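Local coordinates for protein YfnB (Bacillus subtilis, PDB 3ED5) that is probably a phosphate-ester hydrolase of the haloacid dehalogenase superfamily, perhaps a 5'-nucleotidase, though its physiological substrate is not established, at residues Val70-Phe74 with Leu90-Arg95; Arg95-Gly101 with His130-Arg135. All coordinates share one frame; numbering follows the deposited sequence.

Contact 1: Val70-Phe74 with Leu90-Arg95; sequences VNTRF and LEQKYR. With FMT (formic acid), chain B; FMT (formic acid), chain F.
Arg73 and Glu91 form the salt bridge between the two helices: Arg73 NH2 donates to Glu91 OE1 over 2.8 Å on the syn side of the carboxylate, and NE adds a weak bond to the same oxygen. The other oxygen is held from its own helix, where Arg95 comes side-on and sets both NE and NH2 on Glu91 OE2 (2.8 Å from NH2). Bent at chi2 after a trans chi1 (161°), the Glu91 side chain fits as a knob into the hole formed by Val70, Asn71, Arg73 and Phe74. Arg73 NH2 and Arg95 NH2 lie 3.4 Å apart, their like charges probably offset by Glu91 and by a formate that takes Arg73 NH1 on O1 (2.9 Å) and Arg95 NH2 on O2 (2.8 Å). Outward, the Phe74 ring brings CZ over the centre of the Tyr94 face, 3.4 Å from Tyr94 CG, with the ring planes 57° apart, while Phe74 CB rests on Leu90 CB. The axes of the segments cross at 102°, 8.8 Å apart. Helix 42-60 packs on Val70 and Arg73, Tyr48 lies nearly parallel to the Phe74 ring, and helix 21-35 backs Tyr94, completing a helical bundle beside the sheet domain.

Contact 2: Arg95-Gly101 with His130-Arg135; sequences RRFLEEG and HTQYKR. With FMT (formic acid), chain B.
Glu99 and Thr131 cross at about a right angle, and the Thr131 hydroxyl is caught between two charged side chains. OG1 donates to the anti lone pair of Glu99 OE2 at 2.6 Å and accepts from Arg95 NH1 at 2.9 Å, the oxygen tilted 19° from the guanidinium plane. His130 reaches the same carboxylate oxygen from above its plane: ND1 hydrogen-bonds to Glu99 OE2 (3.2 Å), and ring and carboxylate are turned 59° apart. Glu99 gets there on a chain extended beyond CG (chi2 179°), carrying its end across to helix 129-138. Cutting Glu99 back to an alanine is likely to leave the Thr131 hydroxyl and His130 ND1 without their shared acceptor and open a gap beside Thr131 CG2. Two main-chain oxygens of the turn are also held. Lys134 NZ, also salt-bridged to Asp138, binds Glu99 O at 2.9 Å from above the carbonyl plane. Arg135 NE meets Gly101 O almost head-on at 2.8 Å, while its NH1 pairs with Asp15. The type I turn Leu98-Gly101 is thus pinned to helix 129-138, which follows strand 120-125 of the parallel sheet. This joins the helical cap to the Rossmann-like core, the two-domain plan of HAD hydrolases.

How the contacts relate
Contact 1 and contact 2 follow one another along helix 87-98, their centres 13 Å apart, and Arg95 belongs to both. Its guanidinium works in two directions: NE and NH2 face the carboxylate of contact 1, NH1 the threonine of contact 2. The formate touching both contacts probably came from the crystallisation liquor; it may mark a spot between the arginines that could hold an anion. Contact 1 is buried within the helical cap, away from the presumed active site. Contact 2 ties that cap to the core and lies nearer the probable active site: the side chain of Arg135 is about 9 Å from that of Asp13, the nucleophile by similarity.

Contact 1: Val70-Phe74 with Leu90-Arg95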
loop_
_atom_site.group_PDB
_atom_site.type_symbol
_atom_site.label_atom_id
_atom_site.label_comp_id
_atom_site.label_asym_id
_atom_site.label_seq_id
_atom_site.Cartn_x
_atom_site.Cartn_y
_atom_site.Cartn_z
ATOM N N VAL A 70 1.879 0.509 -14.766
ATOM C CA VAL A 70 3.068 -0.300 -14.500
ATOM C C VAL A 70 3.829 -0.599 -15.786
ATOM O O VAL A 70 5.053 -0.726 -15.730
ATOM C CB VAL A 70 2.820 -1.594 -13.706
ATOM C CG1 VAL A 70 2.228 -1.240 -12.299
ATOM C CG2 VAL A 70 1.947 -2.586 -14.499
ATOM N N ASN A 71 3.103 -0.685 -16.907
ATOM C CA ASN A 71 3.721 -0.997 -18.220
ATOM C C ASN A 71 4.269 0.208 -18.951
ATOM O O ASN A 71 4.904 0.061 -20.019
ATOM C CB ASN A 71 2.784 -1.830 -19.090
ATOM C CG ASN A 71 2.572 -3.200 -18.511
ATOM O OD1 ASN A 71 3.508 -3.796 -17.988
ATOM N ND2 ASN A 71 1.349 -3.714 -18.590
ATOM N N THR A 72 4.026 1.400 -18.415
ATOM C CA THR A 72 4.664 2.564 -19.043
ATOM C C THR A 72 5.713 3.282 -18.206
ATOM O O THR A 72 6.510 4.052 -18.766
ATOM C CB THR A 72 3.651 3.590 -19.587
ATOM O OG1 THR A 72 2.838 4.065 -18.523
ATOM C CG2 THR A 72 2.737 2.965 -20.650
ATOM N N ARG A 73 5.735 3.074 -16.895
ATOM C CA ARG A 73 6.611 3.880 -16.031
ATOM C C ARG A 73 8.088 3.732 -16.443
ATOM O O ARG A 73 8.817 4.737 -16.521
ATOM C CB ARG A 73 6.416 3.552 -14.542
ATOM C CG ARG A 73 6.656 2.070 -14.204
ATOM C CD ARG A 73 6.068 1.768 -12.793
ATOM N NE ARG A 73 6.086 0.348 -12.466
ATOM C CZ ARG A 73 5.681 -0.123 -11.283
ATOM N NH1 ARG A 73 5.315 0.742 -10.325
ATOM N NH2 ARG A 73 5.707 -1.424 -11.039
ATOM N N PHE A 74 8.527 2.510 -16.735
ATOM C CA PHE A 74 9.974 2.338 -17.077
ATOM C C PHE A 74 10.324 2.796 -18.473
ATOM O O PHE A 74 11.451 3.239 -18.714
ATOM C CB PHE A 74 10.453 0.899 -16.852
ATOM C CG PHE A 74 10.384 0.499 -15.422
ATOM C CD1 PHE A 74 11.244 1.070 -14.491
ATOM C CD2 PHE A 74 9.407 -0.404 -14.980
ATOM C CE1 PHE A 74 11.122 0.717 -13.105
ATOM C CE2 PHE A 74 9.296 -0.747 -13.637
ATOM C CZ PHE A 74 10.138 -0.181 -12.707
ATOM N N LEU A 90 10.267 -4.445 -19.245
ATOM C CA LEU A 90 11.024 -3.928 -18.111
ATOM C C LEU A 90 10.220 -4.137 -16.830
ATOM O O LEU A 90 10.758 -4.529 -15.784
ATOM C CB LEU A 90 11.387 -2.447 -18.306
ATOM C CG LEU A 90 12.506 -2.144 -19.306
ATOM C CD1 LEU A 90 12.373 -0.674 -19.686
ATOM C CD2 LEU A 90 13.881 -2.446 -18.709
ATOM N N GLU A 91 8.911 -3.925 -16.948
ATOM C CA GLU A 91 8.019 -4.108 -15.796
ATOM C C GLU A 91 7.982 -5.577 -15.360
ATOM O O GLU A 91 8.028 -5.871 -14.162
ATOM C CB GLU A 91 6.635 -3.592 -16.130
ATOM C CG GLU A 91 5.467 -4.122 -15.203
ATOM C CD GLU A 91 5.621 -3.722 -13.719
ATOM O OE1 GLU A 91 6.375 -2.791 -13.346
ATOM O OE2 GLU A 91 4.889 -4.337 -12.889
ATOM N N GLN A 92 7.930 -6.494 -16.321
ATOM C CA GLN A 92 7.938 -7.901 -15.987
ATOM C C GLN A 92 9.210 -8.268 -15.196
ATOM O O GLN A 92 9.148 -9.024 -14.210
ATOM C CB GLN A 92 7.796 -8.686 -17.282
ATOM C CG GLN A 92 7.991 -10.164 -17.228
ATOM C CD GLN A 92 7.958 -10.728 -18.661
ATOM O OE1 GLN A 92 6.887 -10.874 -19.254
ATOM N NE2 GLN A 92 9.137 -11.001 -19.230
ATOM N N LYS A 93 10.362 -7.712 -15.601
ATOM C CA LYS A 93 11.623 -7.990 -14.877
ATOM C C LYS A 93 11.629 -7.370 -13.476
ATOM O O LYS A 93 11.998 -8.007 -12.485
ATOM C CB LYS A 93 12.846 -7.492 -15.687
ATOM C CG LYS A 93 13.091 -8.291 -16.946
ATOM C CD LYS A 93 14.120 -7.581 -17.830
ATOM C CE LYS A 93 14.473 -8.398 -19.054
ATOM N NZ LYS A 93 15.866 -8.923 -18.989
ATOM N N TYR A 94 11.209 -6.114 -13.401
ATOM C CA TYR A 94 11.095 -5.398 -12.157
ATOM C C TYR A 94 10.166 -6.143 -11.197
ATOM O O TYR A 94 10.469 -6.303 -9.985
ATOM C CB TYR A 94 10.454 -4.047 -12.446
ATOM C CG TYR A 94 10.254 -3.217 -11.215
ATOM C CD1 TYR A 94 11.348 -2.715 -10.543
ATOM C CD2 TYR A 94 8.969 -2.927 -10.725
ATOM C CE1 TYR A 94 11.215 -1.914 -9.435
ATOM C CE2 TYR A 94 8.818 -2.084 -9.579
ATOM C CZ TYR A 94 9.977 -1.607 -8.949
ATOM O OH TYR A 94 9.985 -0.795 -7.842
ATOM N N ARG A 95 9.056 -6.592 -11.755
ATOM C CA ARG A 95 7.986 -7.245 -10.961
ATOM C C ARG A 95 8.522 -8.489 -10.221
ATOM O O ARG A 95 8.182 -8.746 -9.044
ATOM C CB ARG A 95 6.828 -7.645 -11.915
ATOM C CG ARG A 95 5.672 -8.439 -11.272
ATOM C CD ARG A 95 4.930 -7.621 -10.244
ATOM N NE ARG A 95 4.580 -6.237 -10.670
ATOM C CZ ARG A 95 4.065 -5.320 -9.860
ATOM N NH1 ARG A 95 3.767 -5.636 -8.594
ATOM N NH2 ARG A 95 3.800 -4.087 -10.300
HETATM C C FMT B . 4.049 -1.580 -7.556
HETATM O O1 FMT B . 5.044 -1.038 -8.004
HETATM O O2 FMT B . 3.292 -2.255 -8.232
HETATM C C FMT F . -0.884 -1.390 -20.754
HETATM O O1 FMT F . -0.550 -2.564 -20.616
HETATM O O2 FMT F . -2.052 -0.997 -20.688
#

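Contact 2: Arg95-Gly101 with His130-Arg135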
loop_
_atom_site.group_PDB
_atom_site.type_symbol
_atom_site.label_atom_id
_atom_site.label_comp_id
_atom_site.label_asym_id
_atom_site.label_seq_id
_atom_site.Cartn_x
_atom_site.Cartn_y
_atom_site.Cartn_z
ATOM N N ARG A 95 9.056 -6.592 -11.755
ATOM C CA ARG A 95 7.986 -7.245 -10.961
ATOM C C ARG A 95 8.522 -8.489 -10.221
ATOM O O ARG A 95 8.182 -8.746 -9.044
ATOM C CB ARG A 95 6.828 -7.645 -11.915
ATOM C CG ARG A 95 5.672 -8.439 -11.272
ATOM C CD ARG A 95 4.930 -7.621 -10.244
ATOM N NE ARG A 95 4.580 -6.237 -10.670
ATOM C CZ ARG A 95 4.065 -5.320 -9.860
ATOM N NH1 ARG A 95 3.767 -5.636 -8.594
ATOM N NH2 ARG A 95 3.800 -4.087 -10.300
ATOM N N ARG A 96 9.309 -9.291 -10.928
ATOM C CA ARG A 96 9.894 -10.485 -10.338
ATOM C C ARG A 96 10.777 -10.130 -9.133
ATOM O O ARG A 96 10.668 -10.768 -8.070
ATOM C CB ARG A 96 10.642 -11.312 -11.374
ATOM C CG ARG A 96 10.992 -12.688 -10.861
ATOM C CD ARG A 96 12.317 -12.689 -10.129
ATOM N NE ARG A 96 13.423 -12.651 -11.080
ATOM C CZ ARG A 96 14.687 -12.919 -10.774
ATOM N NH1 ARG A 96 15.025 -13.232 -9.517
ATOM N NH2 ARG A 96 15.612 -12.866 -11.727
ATOM N N PHE A 97 11.621 -9.107 -9.289
ATOM C CA PHE A 97 12.478 -8.660 -8.182
ATOM C C PHE A 97 11.689 -8.036 -7.038
ATOM O O PHE A 97 11.999 -8.278 -5.873
ATOM C CB PHE A 97 13.501 -7.637 -8.646
ATOM C CG PHE A 97 14.478 -8.164 -9.668
ATOM C CD1 PHE A 97 15.146 -9.377 -9.462
ATOM C CD2 PHE A 97 14.740 -7.425 -10.821
ATOM C CE1 PHE A 97 16.087 -9.863 -10.408
ATOM C CE2 PHE A 97 15.682 -7.898 -11.775
ATOM C CZ PHE A 97 16.345 -9.119 -11.568
ATOM N N LEU A 98 10.669 -7.249 -7.363
ATOM C CA LEU A 98 9.823 -6.660 -6.340
ATOM C C LEU A 98 9.155 -7.769 -5.536
ATOM O O LEU A 98 8.999 -7.639 -4.307
ATOM C CB LEU A 98 8.732 -5.794 -6.992
ATOM C CG LEU A 98 7.936 -4.873 -6.070
ATOM C CD1 LEU A 98 8.874 -3.736 -5.534
ATOM C CD2 LEU A 98 6.763 -4.273 -6.828
ATOM N N GLU A 99 8.777 -8.852 -6.217
ATOM C CA GLU A 99 8.049 -9.948 -5.554
ATOM C C GLU A 99 8.938 -10.774 -4.648
ATOM O O GLU A 99 8.455 -11.633 -3.940
ATOM C CB GLU A 99 7.311 -10.847 -6.573
ATOM C CG GLU A 99 6.094 -10.140 -7.130
ATOM C CD GLU A 99 5.309 -10.948 -8.165
ATOM O OE1 GLU A 99 5.857 -11.941 -8.716
ATOM O OE2 GLU A 99 4.153 -10.550 -8.437
ATOM N N GLU A 100 10.245 -10.536 -4.688
ATOM C CA GLU A 100 11.164 -11.166 -3.756
ATOM C C GLU A 100 11.503 -10.307 -2.533
ATOM O O GLU A 100 12.286 -10.723 -1.690
ATOM C CB GLU A 100 12.423 -11.603 -4.478
ATOM C CG GLU A 100 12.156 -12.785 -5.425
ATOM C CD GLU A 100 13.342 -13.120 -6.305
ATOM O OE1 GLU A 100 13.761 -12.295 -7.138
ATOM O OE2 GLU A 100 13.822 -14.248 -6.186
ATOM N N GLY A 101 10.930 -9.118 -2.459
ATOM C CA GLY A 101 11.162 -8.200 -1.341
ATOM C C GLY A 101 9.950 -8.245 -0.414
ATOM O O GLY A 101 8.876 -7.781 -0.793
ATOM N N HIS A 130 -1.115 -10.872 -7.188
ATOM C CA HIS A 130 -0.084 -11.889 -7.020
ATOM C C HIS A 130 1.052 -11.398 -6.116
ATOM O O HIS A 130 1.567 -12.152 -5.277
ATOM C CB HIS A 130 0.494 -12.323 -8.365
ATOM C CG HIS A 130 1.401 -13.494 -8.231
ATOM N ND1 HIS A 130 2.766 -13.394 -8.377
ATOM C CD2 HIS A 130 1.149 -14.773 -7.864
ATOM C CE1 HIS A 130 3.314 -14.576 -8.160
ATOM N NE2 HIS A 130 2.356 -15.428 -7.838
ATOM N N THR A 131 1.430 -10.135 -6.306
ATOM C CA THR A 131 2.547 -9.532 -5.599
ATOM C C THR A 131 2.243 -9.423 -4.104
ATOM O O THR A 131 3.090 -9.739 -3.258
ATOM C CB THR A 131 2.862 -8.139 -6.157
ATOM O OG1 THR A 131 3.250 -8.268 -7.526
ATOM C CG2 THR A 131 4.019 -7.495 -5.359
ATOM N N GLN A 132 1.021 -9.010 -3.784
ATOM C CA GLN A 132 0.674 -8.762 -2.391
ATOM C C GLN A 132 0.501 -10.081 -1.651
ATOM O O GLN A 132 0.996 -10.221 -0.518
ATOM C CB GLN A 132 -0.599 -7.898 -2.316
ATOM C CG GLN A 132 -0.501 -6.483 -3.024
ATOM C CD GLN A 132 0.726 -5.665 -2.610
ATOM O OE1 GLN A 132 1.877 -6.057 -2.867
ATOM N NE2 GLN A 132 0.487 -4.487 -2.059
ATOM N N TYR A 133 -0.166 -11.046 -2.286
ATOM C CA TYR A 133 -0.331 -12.373 -1.703
ATOM C C TYR A 133 1.054 -12.988 -1.412
ATOM O O TYR A 133 1.315 -13.510 -0.310
ATOM C CB TYR A 133 -1.125 -13.305 -2.629
ATOM C CG TYR A 133 -2.634 -13.243 -2.391
ATOM C CD1 TYR A 133 -3.393 -12.146 -2.789
ATOM C CD2 TYR A 133 -3.289 -14.295 -1.752
ATOM C CE1 TYR A 133 -4.801 -12.105 -2.580
ATOM C CE2 TYR A 133 -4.684 -14.268 -1.531
ATOM C CZ TYR A 133 -5.428 -13.174 -1.957
ATOM O OH TYR A 133 -6.801 -13.157 -1.732
ATOM N N LYS A 134 1.934 -12.904 -2.404
ATOM C CA LYS A 134 3.252 -13.520 -2.251
ATOM C C LYS A 134 4.076 -12.886 -1.128
ATOM O O LYS A 134 4.619 -13.621 -0.276
ATOM C CB LYS A 134 4.035 -13.508 -3.582
ATOM C CG LYS A 134 5.426 -14.144 -3.443
ATOM C CD LYS A 134 6.147 -14.206 -4.800
ATOM C CE LYS A 134 7.383 -15.074 -4.754
ATOM N NZ LYS A 134 8.384 -14.562 -3.768
ATOM N N ARG A 135 4.147 -11.557 -1.095
ATOM C CA ARG A 135 4.920 -10.842 -0.065
ATOM C C ARG A 135 4.307 -11.019 1.336
ATOM O O ARG A 135 5.045 -11.181 2.325
ATOM C CB ARG A 135 5.080 -9.367 -0.441
ATOM C CG ARG A 135 6.025 -9.225 -1.677
ATOM C CD ARG A 135 5.911 -7.839 -2.261
ATOM N NE ARG A 135 6.325 -6.802 -1.285
ATOM C CZ ARG A 135 5.609 -5.732 -0.936
ATOM N NH1 ARG A 135 4.396 -5.501 -1.451
ATOM N NH2 ARG A 135 6.130 -4.868 -0.066
HETATM C C FMT B . 4.049 -1.580 -7.556
HETATM O O1 FMT B . 5.044 -1.038 -8.004
HETATM O O2 FMT B . 3.292 -2.255 -8.232
#